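Local coordinates for LanC-like protein GCR2 (Arabidopsis thaliana, PDB 3T33) that may play a role in abscisic acid signalling as a zinc-binding, LanC-like protein, at residues V124-G129 / C181-K186; I160-D165 / A175-A180. All blocks are in the same frame, centred on the assembly; numbering follows the deposited sequence.

Contact 1 of 2, residues V124-G129 / C181-K186; sequences VTFICG and CLFLNK
F126 and F183 meet as an edge-to-face aromatic pair, and no hydrogen bond crosses between their segments. The CE1 corner of F126 sits over the centre of the F183 ring, 3.8 Å from F183 CD1, while CZ of F126 lies over the same face, displaced slightly toward CE2 and CZ of F183. Centroids of the F126 and F183 rings are 4.7 Å apart and the planes stand at 50°, an inclined version of the T-shaped arrangement. On the helix 174-188 side, F183 has CG anti to its backbone N (chi1 169°), which sends the ring off the helix toward the loop. W179, one turn earlier, meets both phenylalanines, and A135 and V139 of helix 130-144 also touch F183. T125 helps fold the loop: its OG1 accepts from C128 N at 3.1 Å, an ST motif, and also bonds to L171 O, while T125 O receives G129 N at 2.9 Å. F126 is thus presented from a hydrogen-bonded turn just before helix 130-144. Within the alpha/alpha toroid of the LanC family, the pair joins an interhelical loop to a helix in a buried, apolar setting, and probably coheres through dispersion and the quadrupoles of the two rings.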
loop_
_atom_site.group_PDB
_atom_site.type_symbol
_atom_site.label_atom_id
_atom_site.label_comp_id
_atom_site.label_asym_id
_atom_site.label_seq_id
_atom_site.Cartn_x
_atom_site.Cartn_y
_atom_site.Cartn_z
ATOM N N VAL A 124 6.444 -14.816 -8.156
ATOM C CA VAL A 124 7.261 -13.912 -8.919
ATOM C C VAL A 124 7.057 -12.361 -8.567
ATOM O O VAL A 124 7.732 -11.478 -9.096
ATOM C CB VAL A 124 6.940 -14.291 -10.372
ATOM C CG1 VAL A 124 6.309 -13.183 -11.164
ATOM C CG2 VAL A 124 8.074 -15.077 -11.009
ATOM N N THR A 125 6.161 -12.039 -7.650
ATOM C CA THR A 125 5.845 -10.595 -7.414
ATOM C C THR A 125 6.549 -9.957 -6.183
ATOM O O THR A 125 7.138 -10.642 -5.319
ATOM C CB THR A 125 4.319 -10.344 -7.276
ATOM O OG1 THR A 125 3.871 -10.935 -6.057
ATOM C CG2 THR A 125 3.521 -10.986 -8.474
ATOM N N PHE A 126 6.451 -8.622 -6.107
ATOM C CA PHE A 126 6.971 -7.914 -4.924
ATOM C C PHE A 126 6.306 -8.359 -3.621
ATOM O O PHE A 126 7.014 -8.640 -2.635
ATOM C CB PHE A 126 6.826 -6.384 -5.093
ATOM C CG PHE A 126 7.548 -5.589 -4.049
ATOM C CD1 PHE A 126 8.878 -5.322 -4.176
ATOM C CD2 PHE A 126 6.861 -5.049 -2.972
ATOM C CE1 PHE A 126 9.555 -4.574 -3.208
ATOM C CE2 PHE A 126 7.522 -4.276 -2.040
ATOM C CZ PHE A 126 8.877 -4.058 -2.156
ATOM N N ILE A 127 4.982 -8.414 -3.610
ATOM C CA ILE A 127 4.252 -8.563 -2.358
ATOM C C ILE A 127 4.106 -10.045 -1.973
ATOM O O ILE A 127 4.026 -10.399 -0.787
ATOM C CB ILE A 127 2.847 -7.937 -2.469
ATOM C CG1 ILE A 127 2.887 -6.402 -2.658
ATOM C CG2 ILE A 127 1.944 -8.332 -1.318
ATOM C CD1 ILE A 127 1.499 -5.821 -3.254
ATOM N N CYS A 128 4.087 -10.926 -2.974
ATOM C CA CYS A 128 3.852 -12.324 -2.676
ATOM C C CYS A 128 4.960 -13.297 -3.049
ATOM O O CYS A 128 4.879 -14.460 -2.680
ATOM C CB CYS A 128 2.496 -12.784 -3.231
ATOM S SG CYS A 128 1.157 -12.157 -2.250
ATOM N N GLY A 129 5.993 -12.833 -3.740
ATOM C CA GLY A 129 7.018 -13.719 -4.283
ATOM C C GLY A 129 8.437 -13.237 -4.113
ATOM O O GLY A 129 8.766 -12.365 -3.289
ATOM N N CYS A 181 10.407 -4.417 -10.423
ATOM C CA CYS A 181 11.395 -3.857 -11.308
ATOM C C CYS A 181 11.391 -2.337 -11.113
ATOM O O CYS A 181 12.419 -1.777 -10.968
ATOM C CB CYS A 181 11.075 -4.154 -12.796
ATOM S SG CYS A 181 11.023 -5.940 -13.212
ATOM N N LEU A 182 10.227 -1.689 -11.263
ATOM C CA LEU A 182 10.132 -0.227 -11.094
ATOM C C LEU A 182 10.688 0.186 -9.738
ATOM O O LEU A 182 11.484 1.047 -9.659
ATOM C CB LEU A 182 8.712 0.212 -11.244
ATOM C CG LEU A 182 8.154 -0.020 -12.660
ATOM C CD1 LEU A 182 6.662 0.100 -12.688
ATOM C CD2 LEU A 182 8.846 0.946 -13.701
ATOM N N PHE A 183 10.352 -0.551 -8.702
ATOM C CA PHE A 183 10.828 -0.277 -7.373
ATOM C C PHE A 183 12.360 -0.376 -7.276
ATOM O O PHE A 183 13.036 0.528 -6.767
ATOM C CB PHE A 183 10.170 -1.280 -6.414
ATOM C CG PHE A 183 10.762 -1.287 -5.032
ATOM C CD1 PHE A 183 11.895 -2.061 -4.752
ATOM C CD2 PHE A 183 10.171 -0.521 -3.989
ATOM C CE1 PHE A 183 12.476 -2.095 -3.428
ATOM C CE2 PHE A 183 10.710 -0.571 -2.649
ATOM C CZ PHE A 183 11.862 -1.362 -2.364
ATOM N N LEU A 184 12.910 -1.458 -7.795
ATOM C CA LEU A 184 14.343 -1.629 -7.794
ATOM C C LEU A 184 15.057 -0.496 -8.530
ATOM O O LEU A 184 16.042 0.104 -8.003
ATOM C CB LEU A 184 14.734 -2.976 -8.389
ATOM C CG LEU A 184 16.229 -3.238 -8.341
ATOM C CD1 LEU A 184 16.788 -3.067 -6.948
ATOM C CD2 LEU A 184 16.581 -4.650 -8.863
ATOM N N ASN A 185 14.575 -0.190 -9.736
ATOM C CA ASN A 185 15.221 0.852 -10.570
ATOM C C ASN A 185 15.143 2.276 -9.940
ATOM O O ASN A 185 16.115 3.017 -9.921
ATOM C CB ASN A 185 14.660 0.826 -12.030
ATOM C CG ASN A 185 15.271 -0.375 -12.911
ATOM O OD1 ASN A 185 16.003 -1.245 -12.425
ATOM N ND2 ASN A 185 14.980 -0.364 -14.184
ATOM N N LYS A 186 13.971 2.638 -9.462
ATOM C CA LYS A 186 13.761 3.934 -8.824
ATOM C C LYS A 186 14.747 4.124 -7.652
ATOM O O LYS A 186 15.463 5.123 -7.596
ATOM C CB LYS A 186 12.293 3.981 -8.346
ATOM C CG LYS A 186 11.944 5.079 -7.334
ATOM C CD LYS A 186 11.267 6.283 -8.018
ATOM C CE LYS A 186 10.328 7.073 -7.073
ATOM N NZ LYS A 186 9.186 7.708 -7.831
#

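Contact 2 of 2, residues I160-D165 / A175-A180; sequences IRLPSD and AGYLWA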
loop_
_atom_site.group_PDB
_atom_site.type_symbol
_atom_site.label_atom_id
_atom_site.label_comp_id
_atom_site.label_asym_id
_atom_site.label_seq_id
_atom_site.Cartn_x
_atom_site.Cartn_y
_atom_site.Cartn_z
ATOM N N ILE A 160 14.987 -14.286 -12.586
ATOM C CA ILE A 160 13.552 -14.566 -12.588
ATOM C C ILE A 160 12.992 -14.638 -14.001
ATOM O O ILE A 160 13.285 -13.787 -14.838
ATOM C CB ILE A 160 12.756 -13.534 -11.688
ATOM C CG1 ILE A 160 13.072 -13.765 -10.191
ATOM C CG2 ILE A 160 11.265 -13.647 -11.875
ATOM C CD1 ILE A 160 12.813 -12.543 -9.286
ATOM N N ARG A 161 12.159 -15.644 -14.259
ATOM C CA ARG A 161 11.489 -15.761 -15.543
ATOM C C ARG A 161 9.986 -15.889 -15.358
ATOM O O ARG A 161 9.524 -16.444 -14.358
ATOM C CB ARG A 161 12.008 -17.001 -16.296
ATOM C CG ARG A 161 13.535 -17.014 -16.540
ATOM C CD ARG A 161 13.893 -16.064 -17.672
ATOM N NE ARG A 161 15.360 -16.056 -17.765
ATOM C CZ ARG A 161 16.156 -15.224 -17.099
ATOM N NH1 ARG A 161 15.626 -14.290 -16.252
ATOM N NH2 ARG A 161 17.483 -15.368 -17.227
ATOM N N LEU A 162 9.217 -15.393 -16.318
ATOM C CA LEU A 162 7.769 -15.411 -16.192
ATOM C C LEU A 162 7.151 -16.511 -17.018
ATOM O O LEU A 162 7.187 -16.397 -18.244
ATOM C CB LEU A 162 7.177 -14.083 -16.666
ATOM C CG LEU A 162 7.913 -12.849 -16.142
ATOM C CD1 LEU A 162 7.400 -11.615 -16.860
ATOM C CD2 LEU A 162 7.696 -12.720 -14.624
ATOM N N PRO A 163 6.529 -17.535 -16.383
ATOM C CA PRO A 163 5.785 -18.532 -17.211
ATOM C C PRO A 163 4.728 -17.873 -18.085
ATOM O O PRO A 163 4.129 -16.898 -17.656
ATOM C CB PRO A 163 5.083 -19.422 -16.176
ATOM C CG PRO A 163 5.612 -19.081 -14.829
ATOM C CD PRO A 163 6.311 -17.732 -14.932
ATOM N N SER A 164 4.455 -18.393 -19.292
ATOM C CA SER A 164 3.387 -17.818 -20.158
ATOM C C SER A 164 2.010 -17.943 -19.502
ATOM O O SER A 164 1.019 -17.292 -19.876
ATOM C CB SER A 164 3.369 -18.513 -21.522
ATOM O OG SER A 164 2.924 -19.866 -21.382
ATOM N N ASP A 165 1.996 -18.810 -18.517
ATOM C CA ASP A 165 0.889 -19.154 -17.650
ATOM C C ASP A 165 0.426 -18.030 -16.642
ATOM O O ASP A 165 -0.713 -18.039 -16.140
ATOM C CB ASP A 165 1.457 -20.328 -16.823
ATOM C CG ASP A 165 0.422 -21.256 -16.352
ATOM O OD1 ASP A 165 -0.755 -20.953 -16.578
ATOM O OD2 ASP A 165 0.781 -22.299 -15.757
ATOM N N ALA A 175 1.800 -7.483 -13.375
ATOM C CA ALA A 175 1.861 -6.123 -12.829
ATOM C C ALA A 175 2.762 -6.166 -11.563
ATOM O O ALA A 175 3.641 -5.321 -11.396
ATOM C CB ALA A 175 0.450 -5.581 -12.504
ATOM N N GLY A 176 2.591 -7.215 -10.764
ATOM C CA GLY A 176 3.388 -7.508 -9.581
ATOM C C GLY A 176 4.889 -7.669 -9.756
ATOM O O GLY A 176 5.682 -7.165 -8.938
ATOM N N TYR A 177 5.306 -8.384 -10.798
ATOM C CA TYR A 177 6.718 -8.526 -11.046
ATOM C C TYR A 177 7.227 -7.164 -11.556
ATOM O O TYR A 177 8.325 -6.702 -11.239
ATOM C CB TYR A 177 6.908 -9.622 -12.093
ATOM C CG TYR A 177 8.249 -9.529 -12.751
ATOM C CD1 TYR A 177 9.388 -10.054 -12.126
ATOM C CD2 TYR A 177 8.400 -8.928 -13.964
ATOM C CE1 TYR A 177 10.650 -9.959 -12.712
ATOM C CE2 TYR A 177 9.719 -8.829 -14.591
ATOM C CZ TYR A 177 10.811 -9.352 -13.948
ATOM O OH TYR A 177 12.095 -9.228 -14.472
ATOM N N LEU A 178 6.439 -6.544 -12.417
ATOM C CA LEU A 178 6.835 -5.290 -13.061
ATOM C C LEU A 178 6.961 -4.177 -11.995
ATOM O O LEU A 178 7.903 -3.374 -12.035
ATOM C CB LEU A 178 5.753 -4.887 -14.062
ATOM C CG LEU A 178 5.864 -3.500 -14.710
ATOM C CD1 LEU A 178 7.248 -3.368 -15.424
ATOM C CD2 LEU A 178 4.703 -3.277 -15.669
ATOM N N TRP A 179 6.004 -4.149 -11.056
ATOM C CA TRP A 179 6.132 -3.283 -9.873
ATOM C C TRP A 179 7.539 -3.385 -9.164
ATOM O O TRP A 179 8.168 -2.354 -8.932
ATOM C CB TRP A 179 4.950 -3.495 -8.894
ATOM C CG TRP A 179 4.755 -2.309 -7.898
ATOM C CD1 TRP A 179 3.781 -1.326 -7.949
ATOM C CD2 TRP A 179 5.578 -1.994 -6.743
ATOM N NE1 TRP A 179 3.927 -0.457 -6.898
ATOM C CE2 TRP A 179 5.029 -0.824 -6.150
ATOM C CE3 TRP A 179 6.707 -2.601 -6.149
ATOM C CZ2 TRP A 179 5.584 -0.223 -4.952
ATOM C CZ3 TRP A 179 7.262 -2.028 -4.952
ATOM C CH2 TRP A 179 6.669 -0.834 -4.370
ATOM N N ALA A 180 8.035 -4.608 -8.940
ATOM C CA ALA A 180 9.343 -4.851 -8.314
ATOM C C ALA A 180 10.484 -4.266 -9.094
ATOM O O ALA A 180 11.471 -3.778 -8.495
ATOM C CB ALA A 180 9.599 -6.358 -8.123
HETATM O O HOH W 1 13.922 -11.030 -14.125
#
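CD2 of L162 lies over one face of the Y177 ring, making a CH-pi contact 4.0 Å from the centroid of that ring and 20° off its normal. The methyl is offset toward the CG end of the ring, with L162 CD2 3.7 Å from Y177 CG. I160 approaches obliquely instead, its CG2 lying 3.8 Å from Y177 CE1. In this alpha/alpha toroid, which has no strands, the arrangement fastens the connection between helices 147-158 and 174-188 back onto the second of them, so that Y177 is where the irregular loop meets this face of the helix.

The two aliphatic residues come at Y177 differently. L162 lies across the tyrosine and offers a branch end, whereas I160 runs antiparallel alongside it. With chi1 at 161° the ring swings out opposite the backbone N of Y177, toward the loop. V124 touches all three residues and so joins the same apolar cluster, while V201 of helix 195-212 packs against L162 and A131 of helix 130-144 against I160.

Polar contacts centre on I160 O. R161 turns back so that its NH1 donates to I160 O at 2.8 Å, arriving from well above the carbonyl plane, and the same nitrogen bonds to R158 O, at the end of helix 147-158. A water bridges loop and helix: it accepts from Y177 OH at 2.6 Å and donates to I160 O at 2.9 Å.

Contacts 1 and 2 show how one helix can hold two loops: both use helix 174-188, with 175-180 running straight into 181-186, and their centres lie 9 Å apart. In sequence, both segments of contact 2 fall between those of contact 1. The two also touch directly. F126 N lies 3.3 Å from G176 O, a probable hydrogen bond, and V124 CG2 packs 3.6 Å from I160 CG2. V124 O is likewise 3.6 Å from Y177 CB, bringing the backbone of the contact 1 loop onto the helical segment of contact 2. Both lie away from the zinc site formed by C288, C333 and H334; contact 1 is about 13 Å and contact 2 about 19 Å, centre to centre, from the middle of the chain.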